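Local atomic coordinates of vestitone reductase (Medicago sativa, PDB entry 2P4H), a protein that catalyses the NADPH-dependent, stereospecific reduction of (3R)-vestitone to the corresponding isoflavanol, the penultimate step in making the phytoalexin medicarpin. Residues Phe58-Asp61 with Asp66-Ala69; Gly106-Cys111 with Leu172-Gln177; Ser142-Val147 with Gly244-Cys249; Asp148-Val153 with Tyr160-Thr165. All coordinates share one frame; numbering follows the deposited sequence.

Contact 1: Phe58-Asp61 with Asp66-Ala69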
# COMPACT_ATOMS: atom_id res chain seq x y z
N PHE A 58 17.53 9.06 -7.53
CA PHE A 58 17.86 10.33 -6.90
C PHE A 58 18.06 10.19 -5.40
O PHE A 58 17.33 9.45 -4.73
CB PHE A 58 16.74 11.34 -7.13
CG PHE A 58 16.56 11.74 -8.56
CD1 PHE A 58 17.19 12.88 -9.06
CD2 PHE A 58 15.79 10.97 -9.42
CE1 PHE A 58 17.04 13.24 -10.39
CE2 PHE A 58 15.64 11.33 -10.76
CZ PHE A 58 16.26 12.46 -11.24
N ASN A 59 19.05 10.89 -4.86
CA ASN A 59 19.28 10.87 -3.42
C ASN A 59 18.28 11.86 -2.84
O ASN A 59 17.95 12.86 -3.48
CB ASN A 59 20.70 11.33 -3.08
CG ASN A 59 21.73 10.27 -3.33
OD1 ASN A 59 21.61 9.14 -2.86
ND2 ASN A 59 22.78 10.62 -4.07
N ALA A 60 17.80 11.58 -1.63
CA ALA A 60 16.86 12.46 -0.97
C ALA A 60 16.67 12.02 0.47
O ALA A 60 17.01 10.89 0.83
CB ALA A 60 15.51 12.45 -1.70
N ASP A 61 16.15 12.92 1.29
CA ASP A 61 15.86 12.60 2.68
C ASP A 61 14.41 13.02 2.86
O ASP A 61 14.04 14.15 2.57
CB ASP A 61 16.74 13.38 3.66
CG ASP A 61 16.48 12.99 5.10
OD1 ASP A 61 17.05 11.98 5.56
OD2 ASP A 61 15.69 13.69 5.77
N ASP A 66 13.75 20.28 -0.10
CA ASP A 66 14.68 20.62 -1.17
C ASP A 66 15.42 19.43 -1.75
O ASP A 66 15.81 19.45 -2.92
CB ASP A 66 15.69 21.65 -0.68
CG ASP A 66 16.63 22.10 -1.78
OD1 ASP A 66 16.16 22.77 -2.73
OD2 ASP A 66 17.83 21.77 -1.71
N SER A 67 15.63 18.39 -0.95
CA SER A 67 16.34 17.21 -1.43
C SER A 67 15.54 16.45 -2.49
O SER A 67 16.06 15.54 -3.14
CB SER A 67 16.68 16.27 -0.27
OG SER A 67 15.55 15.53 0.16
N PHE A 68 14.27 16.83 -2.67
CA PHE A 68 13.40 16.20 -3.66
C PHE A 68 13.23 17.04 -4.93
O PHE A 68 12.63 16.58 -5.90
CB PHE A 68 12.00 15.96 -3.07
CG PHE A 68 11.94 14.82 -2.09
CD1 PHE A 68 11.94 13.50 -2.54
CD2 PHE A 68 11.88 15.07 -0.73
CE1 PHE A 68 11.89 12.45 -1.63
CE2 PHE A 68 11.83 14.02 0.19
CZ PHE A 68 11.84 12.71 -0.27
N ALA A 69 13.75 18.26 -4.91
CA ALA A 69 13.62 19.16 -6.06
C ALA A 69 13.98 18.54 -7.40
O ALA A 69 13.20 18.61 -8.35
CB ALA A 69 14.44 20.43 -5.82

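Contact 2: Gly106-Cys111 with Leu172-Gln177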
# COMPACT_ATOMS: atom_id res chain seq x y z
N GLY A 106 7.48 15.91 3.45
CA GLY A 106 8.68 16.34 2.74
C GLY A 106 8.55 16.55 1.25
O GLY A 106 8.71 17.66 0.73
N ILE A 107 8.25 15.48 0.53
CA ILE A 107 8.12 15.57 -0.91
C ILE A 107 6.86 16.35 -1.33
O ILE A 107 6.81 16.92 -2.42
CB ILE A 107 8.17 14.17 -1.56
CG1 ILE A 107 8.20 14.29 -3.08
CG2 ILE A 107 7.00 13.31 -1.07
CD1 ILE A 107 8.50 12.99 -3.80
N LEU A 108 5.84 16.38 -0.47
CA LEU A 108 4.63 17.13 -0.79
C LEU A 108 4.95 18.64 -0.75
O LEU A 108 4.48 19.41 -1.58
CB LEU A 108 3.52 16.80 0.21
CG LEU A 108 2.16 17.49 0.01
CD1 LEU A 108 1.60 17.19 -1.37
CD2 LEU A 108 1.20 17.03 1.09
N LYS A 109 5.76 19.05 0.23
CA LYS A 109 6.15 20.45 0.33
C LYS A 109 6.95 20.85 -0.91
O LYS A 109 6.82 21.95 -1.43
CB LYS A 109 6.99 20.69 1.59
CG LYS A 109 6.20 20.63 2.89
CD LYS A 109 7.12 20.69 4.09
CE LYS A 109 6.34 20.66 5.39
NZ LYS A 109 7.24 20.65 6.58
N ALA A 110 7.78 19.92 -1.39
CA ALA A 110 8.60 20.18 -2.57
C ALA A 110 7.72 20.39 -3.80
O ALA A 110 8.10 21.09 -4.74
CB ALA A 110 9.55 19.01 -2.81
N CYS A 111 6.53 19.78 -3.78
CA CYS A 111 5.58 19.86 -4.88
C CYS A 111 4.85 21.19 -4.99
O CYS A 111 4.24 21.49 -6.02
CB CYS A 111 4.55 18.72 -4.74
SG CYS A 111 3.50 18.42 -6.18
N LEU A 172 -3.48 15.32 3.76
CA LEU A 172 -4.74 15.87 3.29
C LEU A 172 -4.86 17.35 3.63
O LEU A 172 -5.27 18.17 2.80
CB LEU A 172 -5.91 15.09 3.89
CG LEU A 172 -6.05 13.65 3.38
CD1 LEU A 172 -6.96 12.87 4.32
CD2 LEU A 172 -6.61 13.65 1.96
N GLU A 173 -4.50 17.71 4.86
CA GLU A 173 -4.59 19.10 5.29
C GLU A 173 -3.64 20.00 4.52
O GLU A 173 -4.04 21.06 4.05
CB GLU A 173 -4.29 19.21 6.78
CG GLU A 173 -4.45 20.62 7.34
CD GLU A 173 -5.84 21.18 7.11
OE1 GLU A 173 -6.82 20.54 7.53
OE2 GLU A 173 -5.94 22.27 6.51
N PHE A 174 -2.39 19.58 4.39
CA PHE A 174 -1.41 20.38 3.67
C PHE A 174 -1.83 20.55 2.21
O PHE A 174 -1.74 21.64 1.66
CB PHE A 174 -0.03 19.73 3.73
CG PHE A 174 1.06 20.58 3.15
CD1 PHE A 174 1.75 21.49 3.94
CD2 PHE A 174 1.38 20.50 1.80
CE1 PHE A 174 2.74 22.31 3.40
CE2 PHE A 174 2.37 21.31 1.24
CZ PHE A 174 3.05 22.22 2.05
N GLY A 175 -2.27 19.47 1.59
CA GLY A 175 -2.70 19.55 0.21
C GLY A 175 -3.81 20.57 0.02
O GLY A 175 -3.79 21.35 -0.93
N GLU A 176 -4.78 20.56 0.93
CA GLU A 176 -5.90 21.48 0.87
C GLU A 176 -5.48 22.93 1.06
O GLU A 176 -5.95 23.82 0.36
CB GLU A 176 -6.94 21.11 1.93
CG GLU A 176 -8.18 21.99 1.93
CD GLU A 176 -9.22 21.52 2.92
OE1 GLU A 176 -9.65 20.35 2.82
OE2 GLU A 176 -9.61 22.32 3.80
N GLN A 177 -4.57 23.17 2.01
CA GLN A 177 -4.10 24.52 2.29
C GLN A 177 -3.15 25.08 1.24
O GLN A 177 -2.96 26.30 1.15
CB GLN A 177 -3.39 24.56 3.65
CG GLN A 177 -4.29 24.27 4.83
CD GLN A 177 -3.59 24.50 6.16
OE1 GLN A 177 -3.14 25.61 6.45
NE2 GLN A 177 -3.49 23.45 6.96

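Contact 3: Ser142-Val147 with Gly244-Cys249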
# COMPACT_ATOMS: atom_id res chain seq x y z
N SER A 142 -15.02 8.20 5.52
CA SER A 142 -15.31 9.17 6.58
C SER A 142 -14.78 8.67 7.92
O SER A 142 -14.75 9.42 8.90
CB SER A 142 -16.82 9.41 6.70
OG SER A 142 -17.49 8.28 7.23
N ASP A 143 -14.36 7.41 7.97
CA ASP A 143 -13.86 6.82 9.20
C ASP A 143 -12.37 7.03 9.42
O ASP A 143 -11.58 6.97 8.48
CB ASP A 143 -14.18 5.32 9.23
CG ASP A 143 -15.67 5.06 9.31
OD1 ASP A 143 -16.28 5.44 10.34
OD2 ASP A 143 -16.24 4.48 8.37
N TRP A 144 -12.00 7.26 10.68
CA TRP A 144 -10.62 7.48 11.07
C TRP A 144 -10.29 6.79 12.38
O TRP A 144 -11.14 6.70 13.27
CB TRP A 144 -10.33 8.97 11.29
CG TRP A 144 -10.17 9.79 10.06
CD1 TRP A 144 -11.10 10.58 9.47
CD2 TRP A 144 -8.97 9.93 9.29
NE1 TRP A 144 -10.56 11.22 8.38
CE2 TRP A 144 -9.25 10.83 8.24
CE3 TRP A 144 -7.69 9.38 9.38
CZ2 TRP A 144 -8.30 11.20 7.30
CZ3 TRP A 144 -6.73 9.75 8.44
CH2 TRP A 144 -7.05 10.65 7.41
N SER A 145 -9.05 6.32 12.51
CA SER A 145 -8.61 5.70 13.75
C SER A 145 -8.51 6.82 14.78
O SER A 145 -8.29 7.99 14.43
CB SER A 145 -7.25 5.03 13.56
OG SER A 145 -7.37 3.83 12.83
N ASP A 146 -8.67 6.46 16.05
CA ASP A 146 -8.61 7.40 17.17
C ASP A 146 -7.20 7.36 17.77
O ASP A 146 -6.85 6.40 18.46
CB ASP A 146 -9.64 7.00 18.22
CG ASP A 146 -9.80 8.04 19.32
OD1 ASP A 146 -8.78 8.59 19.78
OD2 ASP A 146 -10.95 8.28 19.73
N VAL A 147 -6.40 8.38 17.50
CA VAL A 147 -5.03 8.43 18.00
C VAL A 147 -4.94 8.43 19.53
O VAL A 147 -4.06 7.79 20.10
CB VAL A 147 -4.28 9.67 17.44
CG1 VAL A 147 -2.90 9.79 18.08
CG2 VAL A 147 -4.15 9.54 15.93
N GLY A 244 -10.21 14.80 -5.78
CA GLY A 244 -9.10 14.44 -4.93
C GLY A 244 -9.70 14.04 -3.59
O GLY A 244 -10.91 14.20 -3.38
N GLY A 245 -8.88 13.52 -2.69
CA GLY A 245 -9.37 13.10 -1.39
C GLY A 245 -9.01 11.66 -1.09
O GLY A 245 -8.11 11.10 -1.72
N ARG A 246 -9.71 11.06 -0.13
CA ARG A 246 -9.44 9.68 0.28
C ARG A 246 -10.21 8.65 -0.53
O ARG A 246 -11.37 8.85 -0.86
CB ARG A 246 -9.82 9.47 1.75
CG ARG A 246 -9.39 10.53 2.73
CD ARG A 246 -9.85 10.12 4.12
NE ARG A 246 -8.97 9.12 4.72
CZ ARG A 246 -9.30 8.35 5.75
NH1 ARG A 246 -10.51 8.44 6.30
NH2 ARG A 246 -8.41 7.53 6.27
N TYR A 247 -9.56 7.52 -0.81
CA TYR A 247 -10.20 6.43 -1.53
C TYR A 247 -9.76 5.09 -0.96
O TYR A 247 -8.57 4.77 -0.94
CB TYR A 247 -9.83 6.44 -3.01
CG TYR A 247 -10.49 7.52 -3.83
CD1 TYR A 247 -11.71 7.30 -4.46
CD2 TYR A 247 -9.89 8.77 -3.96
CE1 TYR A 247 -12.32 8.30 -5.21
CE2 TYR A 247 -10.50 9.78 -4.70
CZ TYR A 247 -11.71 9.54 -5.32
OH TYR A 247 -12.33 10.54 -6.03
N ASN A 248 -10.72 4.31 -0.47
CA ASN A 248 -10.42 2.96 0.00
C ASN A 248 -10.08 2.19 -1.27
O ASN A 248 -10.70 2.42 -2.32
CB ASN A 248 -11.64 2.29 0.63
CG ASN A 248 -11.84 2.64 2.09
OD1 ASN A 248 -10.89 3.00 2.80
ND2 ASN A 248 -13.07 2.51 2.57
N CYS A 249 -9.12 1.28 -1.20
CA CYS A 249 -8.75 0.45 -2.35
C CYS A 249 -8.63 -0.94 -1.74
O CYS A 249 -7.54 -1.50 -1.60
CB CYS A 249 -7.42 0.92 -2.93
SG CYS A 249 -6.99 0.12 -4.48

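Contact 4: Asp148-Val153 with Tyr160-Thr165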
# COMPACT_ATOMS: atom_id res chain seq x y z
N ASP A 148 -5.84 9.15 20.19
CA ASP A 148 -5.81 9.19 21.65
C ASP A 148 -6.10 7.81 22.22
O ASP A 148 -5.46 7.39 23.19
CB ASP A 148 -6.84 10.20 22.18
CG ASP A 148 -6.56 11.61 21.71
OD1 ASP A 148 -5.38 12.02 21.73
OD2 ASP A 148 -7.52 12.31 21.31
N LEU A 149 -7.04 7.10 21.61
CA LEU A 149 -7.39 5.76 22.06
C LEU A 149 -6.23 4.81 21.82
O LEU A 149 -5.93 3.94 22.64
CB LEU A 149 -8.63 5.26 21.32
CG LEU A 149 -9.24 3.95 21.83
CD1 LEU A 149 -9.72 4.14 23.26
CD2 LEU A 149 -10.39 3.53 20.93
N LEU A 150 -5.58 4.96 20.67
CA LEU A 150 -4.45 4.10 20.34
C LEU A 150 -3.32 4.25 21.35
O LEU A 150 -2.74 3.27 21.79
CB LEU A 150 -3.93 4.44 18.93
CG LEU A 150 -4.73 3.90 17.75
CD1 LEU A 150 -4.30 4.62 16.47
CD2 LEU A 150 -4.51 2.40 17.63
N ARG A 151 -3.03 5.50 21.72
CA ARG A 151 -1.96 5.78 22.67
C ARG A 151 -2.23 5.35 24.11
O ARG A 151 -1.30 5.06 24.85
CB ARG A 151 -1.63 7.28 22.65
CG ARG A 151 -0.90 7.71 21.39
CD ARG A 151 -0.80 9.23 21.30
NE ARG A 151 0.08 9.64 20.21
CZ ARG A 151 0.10 10.85 19.68
NH1 ARG A 151 -0.72 11.79 20.13
NH2 ARG A 151 0.95 11.13 18.70
N SER A 152 -3.50 5.30 24.49
CA SER A 152 -3.86 4.90 25.85
C SER A 152 -4.12 3.41 25.99
O SER A 152 -3.60 2.77 26.90
CB SER A 152 -5.09 5.68 26.32
OG SER A 152 -6.20 5.46 25.47
N VAL A 153 -4.91 2.85 25.08
CA VAL A 153 -5.24 1.43 25.11
C VAL A 153 -4.11 0.56 24.57
O VAL A 153 -3.92 -0.58 25.02
CB VAL A 153 -6.54 1.17 24.32
CG1 VAL A 153 -6.84 -0.32 24.26
CG2 VAL A 153 -7.70 1.91 24.97
N TYR A 160 2.36 1.84 14.70
CA TYR A 160 2.23 1.97 13.26
C TYR A 160 0.92 2.67 12.90
O TYR A 160 0.88 3.52 12.02
CB TYR A 160 2.30 0.58 12.61
CG TYR A 160 2.06 0.56 11.11
CD1 TYR A 160 0.80 0.29 10.59
CD2 TYR A 160 3.11 0.82 10.22
CE1 TYR A 160 0.59 0.26 9.21
CE2 TYR A 160 2.90 0.79 8.84
CZ TYR A 160 1.64 0.51 8.34
OH TYR A 160 1.43 0.48 6.98
N ALA A 161 -0.16 2.31 13.61
CA ALA A 161 -1.45 2.92 13.34
C ALA A 161 -1.44 4.42 13.61
O ALA A 161 -1.99 5.20 12.84
CB ALA A 161 -2.53 2.24 14.19
N VAL A 162 -0.80 4.83 14.71
CA VAL A 162 -0.72 6.25 15.02
C VAL A 162 0.02 6.97 13.91
O VAL A 162 -0.42 8.02 13.43
CB VAL A 162 0.01 6.50 16.36
CG1 VAL A 162 0.27 7.99 16.55
CG2 VAL A 162 -0.83 5.97 17.52
N SER A 163 1.15 6.40 13.50
CA SER A 163 1.97 6.97 12.44
C SER A 163 1.18 7.19 11.16
O SER A 163 1.18 8.28 10.59
CB SER A 163 3.17 6.06 12.16
OG SER A 163 4.03 6.62 11.18
N LYS A 164 0.50 6.14 10.70
CA LYS A 164 -0.29 6.21 9.48
C LYS A 164 -1.43 7.22 9.57
O LYS A 164 -1.70 7.96 8.62
CB LYS A 164 -0.86 4.83 9.14
CG LYS A 164 0.16 3.70 9.02
CD LYS A 164 1.06 3.84 7.81
CE LYS A 164 2.21 4.79 8.06
NZ LYS A 164 3.19 4.78 6.94
N THR A 165 -2.11 7.25 10.71
CA THR A 165 -3.24 8.16 10.88
C THR A 165 -2.78 9.62 10.85
O THR A 165 -3.34 10.44 10.12
CB THR A 165 -3.96 7.88 12.21
OG1 THR A 165 -4.39 6.51 12.24
CG2 THR A 165 -5.18 8.78 12.36

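Contact 1: Phe58-Asp61 with Asp66-Ala69
Ser67 and Asp61 are joined by the one hydrogen bond between Phe58-Asp61 and Asp66-Ala69: the amide N of Asp61 gives its hydrogen to OG of Ser67 at 2.9 Å, almost straight at 175°. With chi1 at 76°, OG is tucked between the backbone N and carbonyl carbon of Ser67, and this turns it to the Asp61 amide. The same hydroxyl is hydrogen-bonded to Asn64 O within the intervening loop, so two backbone groups fix its rotation. The apolar part is small. The methyl of Ala60 sits over one face of the Phe68 ring as a CH-pi contact, CB 3.9 Å from the ring centroid and displaced toward the CE1 rim. That methyl also packs on the Ser67 backbone, with CB 3.5 Å from O. Farther round the same ring, CE2 of Phe68 lies 3.3 Å from Asp61 O, which approaches obliquely. The loop leads from edge strand 55-57 of the Rossmann-type sheet into helix 69-72, and Phe68 continues inward onto Ile107 and Ala110 of helix 95-111. The Ser67 hydroxyl, bonded to two backbone groups, thus helps close the surface loop, while the buried phenyl ring packs it onto helix 95-111.

Contact 2: Gly106-Cys111 with Leu172-Gln177
Phe174 reaches from helix 158-177 to helix 95-111 and brings its ring into contact with Leu108 and Lys109. Its CG stands anti to the backbone N (chi1 -173°), which carries the ring toward helix 95-111, the segment axes being 10.7 Å apart. In Leu108 a chi2 of 59° places the CD2 branch where it meets the phenyl group obliquely, CD2 of Leu108 lying 3.5 Å from CD2 of Phe174. The two side chains run antiparallel alongside one another, each pointing back toward the helix of its partner. Lys109 behaves differently: CG is anti to the carbonyl carbon, the chain beyond is fully extended, and the whole lies nearly perpendicular to the phenylalanine side chain. Its methylene CG touches CZ of Phe174 at 3.6 Å, so it is the aliphatic root of the lysine that makes this contact. Gly175 brings only backbone to the interface, its N 4.3 Å from CD2 of Leu108. The segments run nearly parallel, at 6°, as expected of helices flanking one face of a parallel Rossmann-type sheet. On the sheet side, Leu108 rests on Phe120 of strand 119-125 and on Ile180, just ahead of strand 182-187, while Ile107 of the same helix turns to strands 3-7 and 77-80.

Contact 3: Ser142-Val147 with Gly244-Cys249
Trp144 and Arg246 are stacked flat, indole against guanidinium, with the two planes only 4° from parallel. CZ of Arg246 lies 3.5 Å from the centroid of the six-membered ring of Trp144, a cation-pi contact over the face. NH1 is set over the bond side shared with the five-membered ring, 3.3 Å from CE2 of Trp144, and NH2 over the opposite rim, 3.5 Å from CZ3. The arginine chain bends at chi3 (79°), which turns the guanidinium flat onto the indole. In its own plane NH1 gives a hydrogen bond to Asp143 O of 2.8 Å; the donor lies above the plane of that carbonyl, 36° out of it. Arg246 belongs to strand 245-248, one of the two outermost strands of the parallel Rossmann-type sheet, and here it holds the loop that runs from strand 138-139 to helix 147-153. With an alanine here instead of Trp144 the aromatic cover is gone, and the guanidinium, still tied to Glu168, is likely to be less firmly oriented, with a gap beside Leu172. The tie to Glu168 of helix 158-177 is a salt bridge from NE, a second partner for the charge. Asp143, whose carbonyl serves the arginine, directs its own carboxylate elsewhere, to a salt bridge between OD1 and Lys136 NZ.

Contact 4: Asp148-Val153 with Tyr160-Thr165
With chi1 of -78°, Leu150 holds CG anti to its carbonyl carbon, and chi2 of 165° sends the CD1 methyl against Ala161, 3.7 Å from CD1 to CB. Val162 divides its branches between two partners. CG2 packs beside the root of Leu150, 3.7 Å from its CB, the valine and leucine passing flank to flank and heading opposite ways. CG1 meets the polar end of Arg151, whose outstretched chain is set roughly square to the valine and brings NH2 within 3.9 Å of that methyl. Helix 147-153 and the start of helix 158-177 form an antiparallel helical hairpin joined by a short connection, the segment axes 9.7 Å apart with a crossing angle of -163°. On another side of the second helix Tyr160, inferred by similarity to bind NADP(+), has the CG methylene of Lys164 over one face of its ring; the two stand four residues apart, consistent with the YxxxK motif of the short-chain dehydrogenase/reductase superfamily. Replacing Val162 by an alanine would probably open a gap beside Leu150 and deprive the Arg151 end of one of its apolar neighbours. Thr165 OG1 donates to Ala161 O at 2.8 Å, and the amide of Thr165 reaches the same oxygen from the opposite face of its plane.

Contacts 3 and 4 are buried, contact 2 is partly so, and contact 1 lies at the surface. Contacts 2 and 4 both use helix 158-177, near its C-terminal and N-terminal parts, and rely on apolar packing between helices, parallel in one and antiparallel in the other. Contact 3 alone has a cation-pi stack, while contact 1 pairs a hydroxyl-to-backbone bond with a CH-pi contact. Adjacent contacts touch: Phe68 packs on Ile107 and Ala110 between contacts 1 and 2, Leu172 on Trp144 and Arg246 between 2 and 3, and Val147 on Thr165 and Val162 between 3 and 4. Contact 1 lies in the loop after outermost strand 55-57, and contact 3 includes the other outermost strand, 245-248.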